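Hypothetical protein (PDB 2OP5) is of unknown function but forms a dimer of ferredoxin-like subunits related to the dimeric alpha-beta barrel family. Local coordinates at residues 8-13 with 68-73; 16-21 with 62-67. One frame throughout, in Å; residues are numbered along the deposited sequence.

Interaction 1 (8-13 with 68-73); sequences TAFLNS and FEYDSK
Tyr70 O accepts two backbone donors at once, Ala9 N at 3.0 Å and Phe10 N at 3.2 Å, as both residues face Tyr70 at the start of strand 10-17. Beyond this bulge the pairing is regular: Tyr70 N donates a hydrogen bond to Phe10 O, and Asn12 and Phe68 exchange a reciprocal pair of bonds. Thr8 suits its place as a small donor: OG1, anti to the carbonyl carbon (chi1 -61°), reaches Glu69 OE1 at 2.7 Å on the anti lone pair. The same oxygen forms a salt bridge with Arg50 of the second subunit, which probably stabilises the buried charge. The amide of Asn12 is satisfied outside the pair, by Asn104 and Asn105. Lys73 CG makes a CH-pi contact over one face of the Phe10 ring, 3.7 Å from its centroid, using the lysine's long aliphatic part, while Tyr70 CD1 comes up at the edge, 4.2 Å from Phe10 CD2. An alanine in place of Phe10 would probably open a gap beside Tyr70 and leave the Lys73 stem without its aromatic support. Ser72, the N-cap of helix 73-86, accepts a hydrogen bond from Gly75 N with OG. The whole is a classic beta bulge between antiparallel central strands of a ferredoxin-like sheet, at a strand-to-helix turn.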
loop_
_atom_site.group_PDB
_atom_site.type_symbol
_atom_site.label_atom_id
_atom_site.label_comp_id
_atom_site.label_asym_id
_atom_site.label_seq_id
_atom_site.Cartn_x
_atom_site.Cartn_y
_atom_site.Cartn_z
ATOM N N THR A 8 12.180 4.377 -0.470
ATOM C CA THR A 8 11.010 4.835 -1.199
ATOM C C THR A 8 10.721 6.269 -0.791
ATOM O O THR A 8 10.611 6.567 0.384
ATOM C CB THR A 8 9.758 3.954 -0.897
ATOM O OG1 THR A 8 10.002 2.611 -1.301
ATOM C CG2 THR A 8 8.534 4.448 -1.650
ATOM N N ALA A 9 10.611 7.149 -1.774
ATOM C CA ALA A 9 10.287 8.555 -1.538
ATOM C C ALA A 9 8.844 8.862 -1.898
ATOM O O ALA A 9 8.203 9.677 -1.241
ATOM C CB ALA A 9 11.193 9.437 -2.349
ATOM N N PHE A 10 8.358 8.231 -2.962
ATOM C CA PHE A 10 7.011 8.438 -3.463
ATOM C C PHE A 10 6.313 7.101 -3.618
ATOM O O PHE A 10 6.945 6.123 -3.992
ATOM C CB PHE A 10 7.082 9.136 -4.804
ATOM C CG PHE A 10 5.791 9.749 -5.240
ATOM C CD1 PHE A 10 5.358 10.939 -4.672
ATOM C CD2 PHE A 10 5.044 9.188 -6.268
ATOM C CE1 PHE A 10 4.195 11.536 -5.103
ATOM C CE2 PHE A 10 3.858 9.799 -6.699
ATOM C CZ PHE A 10 3.447 10.967 -6.120
ATOM N N LEU A 11 5.003 7.091 -3.381
ATOM C CA LEU A 11 4.222 5.868 -3.369
ATOM C C LEU A 11 2.759 6.046 -3.814
ATOM O O LEU A 11 2.145 7.092 -3.589
ATOM C CB LEU A 11 4.281 5.336 -1.922
ATOM C CG LEU A 11 3.597 4.115 -1.311
ATOM C CD1 LEU A 11 4.323 3.684 -0.054
ATOM C CD2 LEU A 11 2.138 4.359 -0.997
ATOM N N ASN A 12 2.226 5.016 -4.468
ATOM C CA ASN A 12 0.800 4.963 -4.815
ATOM C C ASN A 12 0.242 3.668 -4.246
ATOM O O ASN A 12 0.761 2.593 -4.536
ATOM C CB ASN A 12 0.555 5.014 -6.318
ATOM C CG ASN A 12 -0.924 5.221 -6.678
ATOM O OD1 ASN A 12 -1.774 5.473 -5.817
ATOM N ND2 ASN A 12 -1.225 5.143 -7.966
ATOM N N SER A 13 -0.762 3.786 -3.388
ATOM C CA SER A 13 -1.451 2.638 -2.788
ATOM C C SER A 13 -2.834 2.750 -3.360
ATOM O O SER A 13 -3.681 3.495 -2.847
ATOM C CB SER A 13 -1.491 2.725 -1.260
ATOM O OG SER A 13 -2.197 1.618 -0.704
ATOM N N PHE A 68 2.641 0.702 -5.523
ATOM C CA PHE A 68 3.794 0.991 -6.370
ATOM C C PHE A 68 4.655 1.923 -5.550
ATOM O O PHE A 68 4.165 2.961 -5.067
ATOM C CB PHE A 68 3.430 1.786 -7.635
ATOM C CG PHE A 68 2.508 1.081 -8.604
ATOM C CD1 PHE A 68 1.144 1.024 -8.364
ATOM C CD2 PHE A 68 3.004 0.557 -9.782
ATOM C CE1 PHE A 68 0.283 0.407 -9.281
ATOM C CE2 PHE A 68 2.161 -0.061 -10.706
ATOM C CZ PHE A 68 0.793 -0.134 -10.462
ATOM N N GLU A 69 5.940 1.599 -5.457
ATOM C CA GLU A 69 6.891 2.408 -4.713
ATOM C C GLU A 69 8.021 2.878 -5.622
ATOM O O GLU A 69 8.612 2.086 -6.367
ATOM C CB GLU A 69 7.450 1.599 -3.556
ATOM C CG GLU A 69 6.364 1.166 -2.592
ATOM C CD GLU A 69 6.914 0.485 -1.382
ATOM O OE1 GLU A 69 8.024 0.839 -0.950
ATOM O OE2 GLU A 69 6.219 -0.384 -0.841
ATOM N N TYR A 70 8.321 4.174 -5.522
ATOM C CA TYR A 70 9.319 4.795 -6.351
ATOM C C TYR A 70 10.367 5.499 -5.530
ATOM O O TYR A 70 10.086 5.979 -4.434
ATOM C CB TYR A 70 8.669 5.820 -7.295
ATOM C CG TYR A 70 7.480 5.302 -8.091
ATOM C CD1 TYR A 70 6.203 5.378 -7.572
ATOM C CD2 TYR A 70 7.641 4.738 -9.361
ATOM C CE1 TYR A 70 5.107 4.910 -8.274
ATOM C CE2 TYR A 70 6.529 4.260 -10.095
ATOM C CZ TYR A 70 5.270 4.345 -9.535
ATOM O OH TYR A 70 4.141 3.909 -10.214
ATOM N N ASP A 71 11.577 5.577 -6.101
ATOM C CA ASP A 71 12.698 6.291 -5.500
ATOM C C ASP A 71 12.421 7.807 -5.450
ATOM O O ASP A 71 13.039 8.513 -4.660
ATOM C CB ASP A 71 14.012 5.992 -6.263
ATOM C CG ASP A 71 13.988 6.444 -7.728
ATOM O OD1 ASP A 71 13.062 7.153 -8.165
ATOM O OD2 ASP A 71 14.928 6.111 -8.461
ATOM N N SER A 72 11.485 8.278 -6.293
ATOM C CA SER A 72 11.139 9.689 -6.402
ATOM C C SER A 72 9.858 9.886 -7.203
ATOM O O SER A 72 9.437 9.004 -7.967
ATOM C CB SER A 72 12.253 10.432 -7.146
ATOM O OG SER A 72 12.313 10.057 -8.528
ATOM N N LYS A 73 9.276 11.073 -7.075
ATOM C CA LYS A 73 8.079 11.433 -7.823
ATOM C C LYS A 73 8.413 11.611 -9.315
ATOM O O LYS A 73 7.546 11.464 -10.195
ATOM C CB LYS A 73 7.465 12.720 -7.270
ATOM C CG LYS A 73 6.084 12.999 -7.844
ATOM C CD LYS A 73 5.417 14.175 -7.173
ATOM C CE LYS A 73 4.155 14.595 -7.915
ATOM N NZ LYS A 73 4.507 15.058 -9.279
#

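Interaction 2 (16-21 with 62-67); sequences MDFTSE and HRISMV
The His62 ring lies against the backbone between Ser20 and Glu21: Ser20 C sits over the centre of one face, 3.6 Å above the plane, and Glu21 N over the same face nearer the rim. At the ring's edge, in plane, ND1 donates to Glu21 OE1 at 2.7 Å; the carboxylate, on a chain bent at chi2 (64°), is turned 50° from the ring and offers its anti lone pair. Histidine suits this place because it combines a flat face for the turn with an N-H at its rim. The Phe18 ring has His62 O at its edge, and its CE1 meets Ile64 CG1 at 3.8 Å; Phe27 and Phe100 pack round it. On the sheet face of Asp17 and Arg63, the two side chains form a salt bridge of two hydrogen bonds, side-on and syn to both oxygens, with Arg63 NE 2.6 Å from Asp17 OD1 and NH2 3.0 Å from Asp17 OD2, the planes only 11° apart. Arg63 NH1 bonds to Asn105 of the second subunit. On the other face Met16, present as selenomethionine, is bent at chi3 and lays its CE against Ile64 CG2, at 3.8 Å. Backbone bonds join Met16 with Ile64 in both directions, and a water links Phe18 O to His62 N. Ser20 OG caps Glu23 N. Strand 10-17 thus leaves its antiparallel partner 63-70 for the N-capped helix 21-28, the first beta-to-alpha connection of the ferredoxin-like fold.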
loop_
_atom_site.group_PDB
_atom_site.type_symbol
_atom_site.label_atom_id
_atom_site.label_comp_id
_atom_site.label_asym_id
_atom_site.label_seq_id
_atom_site.Cartn_x
_atom_site.Cartn_y
_atom_site.Cartn_z
HETATM N N MSE A 16 -8.836 -1.343 -6.623
HETATM C CA MSE A 16 -9.884 -1.521 -7.640
HETATM C C MSE A 16 -10.947 -2.473 -7.124
HETATM O O MSE A 16 -10.627 -3.525 -6.582
HETATM C CB MSE A 16 -9.337 -2.124 -8.920
HETATM C CG MSE A 16 -8.554 -1.172 -9.771
HETATM SE SE MSE A 16 -7.254 -2.170 -10.837
HETATM C CE MSE A 16 -6.248 -2.736 -9.375
ATOM N N ASP A 17 -12.201 -2.106 -7.340
ATOM C CA ASP A 17 -13.356 -2.873 -6.902
ATOM C C ASP A 17 -14.145 -3.307 -8.118
ATOM O O ASP A 17 -14.513 -2.471 -8.951
ATOM C CB ASP A 17 -14.254 -2.020 -6.020
ATOM C CG ASP A 17 -13.576 -1.590 -4.740
ATOM O OD1 ASP A 17 -12.610 -2.263 -4.350
ATOM O OD2 ASP A 17 -13.994 -0.570 -4.132
ATOM N N PHE A 18 -14.417 -4.611 -8.192
ATOM C CA PHE A 18 -15.149 -5.214 -9.304
ATOM C C PHE A 18 -16.581 -5.533 -8.909
ATOM O O PHE A 18 -16.899 -5.651 -7.715
ATOM C CB PHE A 18 -14.401 -6.463 -9.801
ATOM C CG PHE A 18 -13.026 -6.156 -10.333
ATOM C CD1 PHE A 18 -11.935 -6.085 -9.473
ATOM C CD2 PHE A 18 -12.829 -5.869 -11.676
ATOM C CE1 PHE A 18 -10.665 -5.778 -9.953
ATOM C CE2 PHE A 18 -11.560 -5.550 -12.155
ATOM C CZ PHE A 18 -10.478 -5.513 -11.287
ATOM N N THR A 19 -17.448 -5.637 -9.917
ATOM C CA THR A 19 -18.866 -5.910 -9.703
ATOM C C THR A 19 -19.144 -7.413 -9.503
ATOM O O THR A 19 -20.269 -7.813 -9.191
ATOM C CB THR A 19 -19.750 -5.372 -10.855
ATOM O OG1 THR A 19 -19.464 -6.082 -12.060
ATOM C CG2 THR A 19 -19.541 -3.859 -11.068
ATOM N N SER A 20 -18.128 -8.242 -9.702
ATOM C CA SER A 20 -18.259 -9.675 -9.458
ATOM C C SER A 20 -16.889 -10.271 -9.167
ATOM O O SER A 20 -15.857 -9.734 -9.592
ATOM C CB SER A 20 -18.879 -10.394 -10.656
ATOM O OG SER A 20 -17.983 -10.416 -11.755
ATOM N N GLU A 21 -16.913 -11.393 -8.451
ATOM C CA GLU A 21 -15.723 -12.133 -8.128
ATOM C C GLU A 21 -15.119 -12.727 -9.415
ATOM O O GLU A 21 -13.910 -12.670 -9.603
ATOM C CB GLU A 21 -16.036 -13.224 -7.103
ATOM C CG GLU A 21 -14.808 -13.906 -6.521
ATOM C CD GLU A 21 -13.905 -12.968 -5.716
ATOM O OE1 GLU A 21 -14.362 -11.874 -5.288
ATOM O OE2 GLU A 21 -12.733 -13.347 -5.496
ATOM N N HIS A 62 -15.168 -6.826 -4.007
ATOM C CA HIS A 62 -14.336 -7.721 -4.823
ATOM C C HIS A 62 -13.152 -6.827 -5.169
ATOM O O HIS A 62 -13.092 -6.267 -6.243
ATOM C CB HIS A 62 -15.043 -8.180 -6.076
ATOM C CG HIS A 62 -16.352 -8.829 -5.819
ATOM N ND1 HIS A 62 -16.456 -10.126 -5.370
ATOM C CD2 HIS A 62 -17.618 -8.383 -5.993
ATOM C CE1 HIS A 62 -17.733 -10.443 -5.254
ATOM N NE2 HIS A 62 -18.458 -9.402 -5.627
ATOM N N ARG A 63 -12.202 -6.746 -4.245
ATOM C CA ARG A 63 -11.142 -5.792 -4.306
ATOM C C ARG A 63 -9.717 -6.320 -4.541
ATOM O O ARG A 63 -9.314 -7.366 -4.013
ATOM C CB ARG A 63 -11.187 -5.007 -2.997
ATOM C CG ARG A 63 -10.212 -3.837 -2.912
ATOM C CD ARG A 63 -10.506 -2.883 -1.725
ATOM N NE ARG A 63 -11.745 -2.125 -1.884
ATOM C CZ ARG A 63 -12.191 -1.225 -1.014
ATOM N NH1 ARG A 63 -11.547 -0.972 0.116
ATOM N NH2 ARG A 63 -13.328 -0.602 -1.256
ATOM N N ILE A 64 -8.979 -5.561 -5.352
ATOM C CA ILE A 64 -7.575 -5.780 -5.618
ATOM C C ILE A 64 -6.843 -4.532 -5.158
ATOM O O ILE A 64 -7.289 -3.428 -5.442
ATOM C CB ILE A 64 -7.272 -5.906 -7.127
ATOM C CG1 ILE A 64 -7.958 -7.131 -7.725
ATOM C CG2 ILE A 64 -5.768 -5.985 -7.380
ATOM C CD1 ILE A 64 -7.568 -8.450 -7.099
ATOM N N SER A 65 -5.717 -4.717 -4.476
ATOM C CA SER A 65 -4.832 -3.605 -4.096
ATOM C C SER A 65 -3.481 -3.715 -4.790
ATOM O O SER A 65 -2.970 -4.828 -5.034
ATOM C CB SER A 65 -4.595 -3.598 -2.601
ATOM O OG SER A 65 -3.927 -4.756 -2.186
HETATM N N MSE A 66 -2.930 -2.553 -5.121
HETATM C CA MSE A 66 -1.628 -2.442 -5.702
HETATM C C MSE A 66 -0.894 -1.336 -4.999
HETATM O O MSE A 66 -1.455 -0.280 -4.716
HETATM C CB MSE A 66 -1.701 -2.098 -7.182
HETATM C CG MSE A 66 -2.207 -3.245 -8.005
HETATM SE SE MSE A 66 -2.203 -2.895 -9.919
HETATM C CE MSE A 66 -2.732 -4.666 -10.379
ATOM N N VAL A 67 0.360 -1.597 -4.693
ATOM C CA VAL A 67 1.199 -0.603 -4.074
ATOM C C VAL A 67 2.425 -0.497 -4.980
ATOM O O VAL A 67 3.121 -1.504 -5.215
ATOM C CB VAL A 67 1.616 -0.977 -2.634
ATOM C CG1 VAL A 67 2.545 0.084 -2.073
ATOM C CG2 VAL A 67 0.390 -1.182 -1.714
HETATM O O HOH W 1 -16.350 -4.617 -5.272
#

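How the interactions relate
Both interactions join strand 10-17 to strand 63-70, at opposite ends of one antiparallel ladder, their centres about 21 Å apart. They meet midway, where Val67 packs against Leu11, Asn12 and Ser13. Along the chain, interaction 2 is nested inside the loop closed by interaction 1. Interaction 1 is the more buried, and its one charged group within the strands is met by a hydroxyl and by the second subunit; interaction 2 is partly buried and adds a bidentate salt bridge and a histidine-carboxylate hydrogen bond to its backbone pairing. At each end a strand passes into a helix behind a serine cap: 63-70 into 73-86, and 10-17 into 21-28. Both also reach the second subunit.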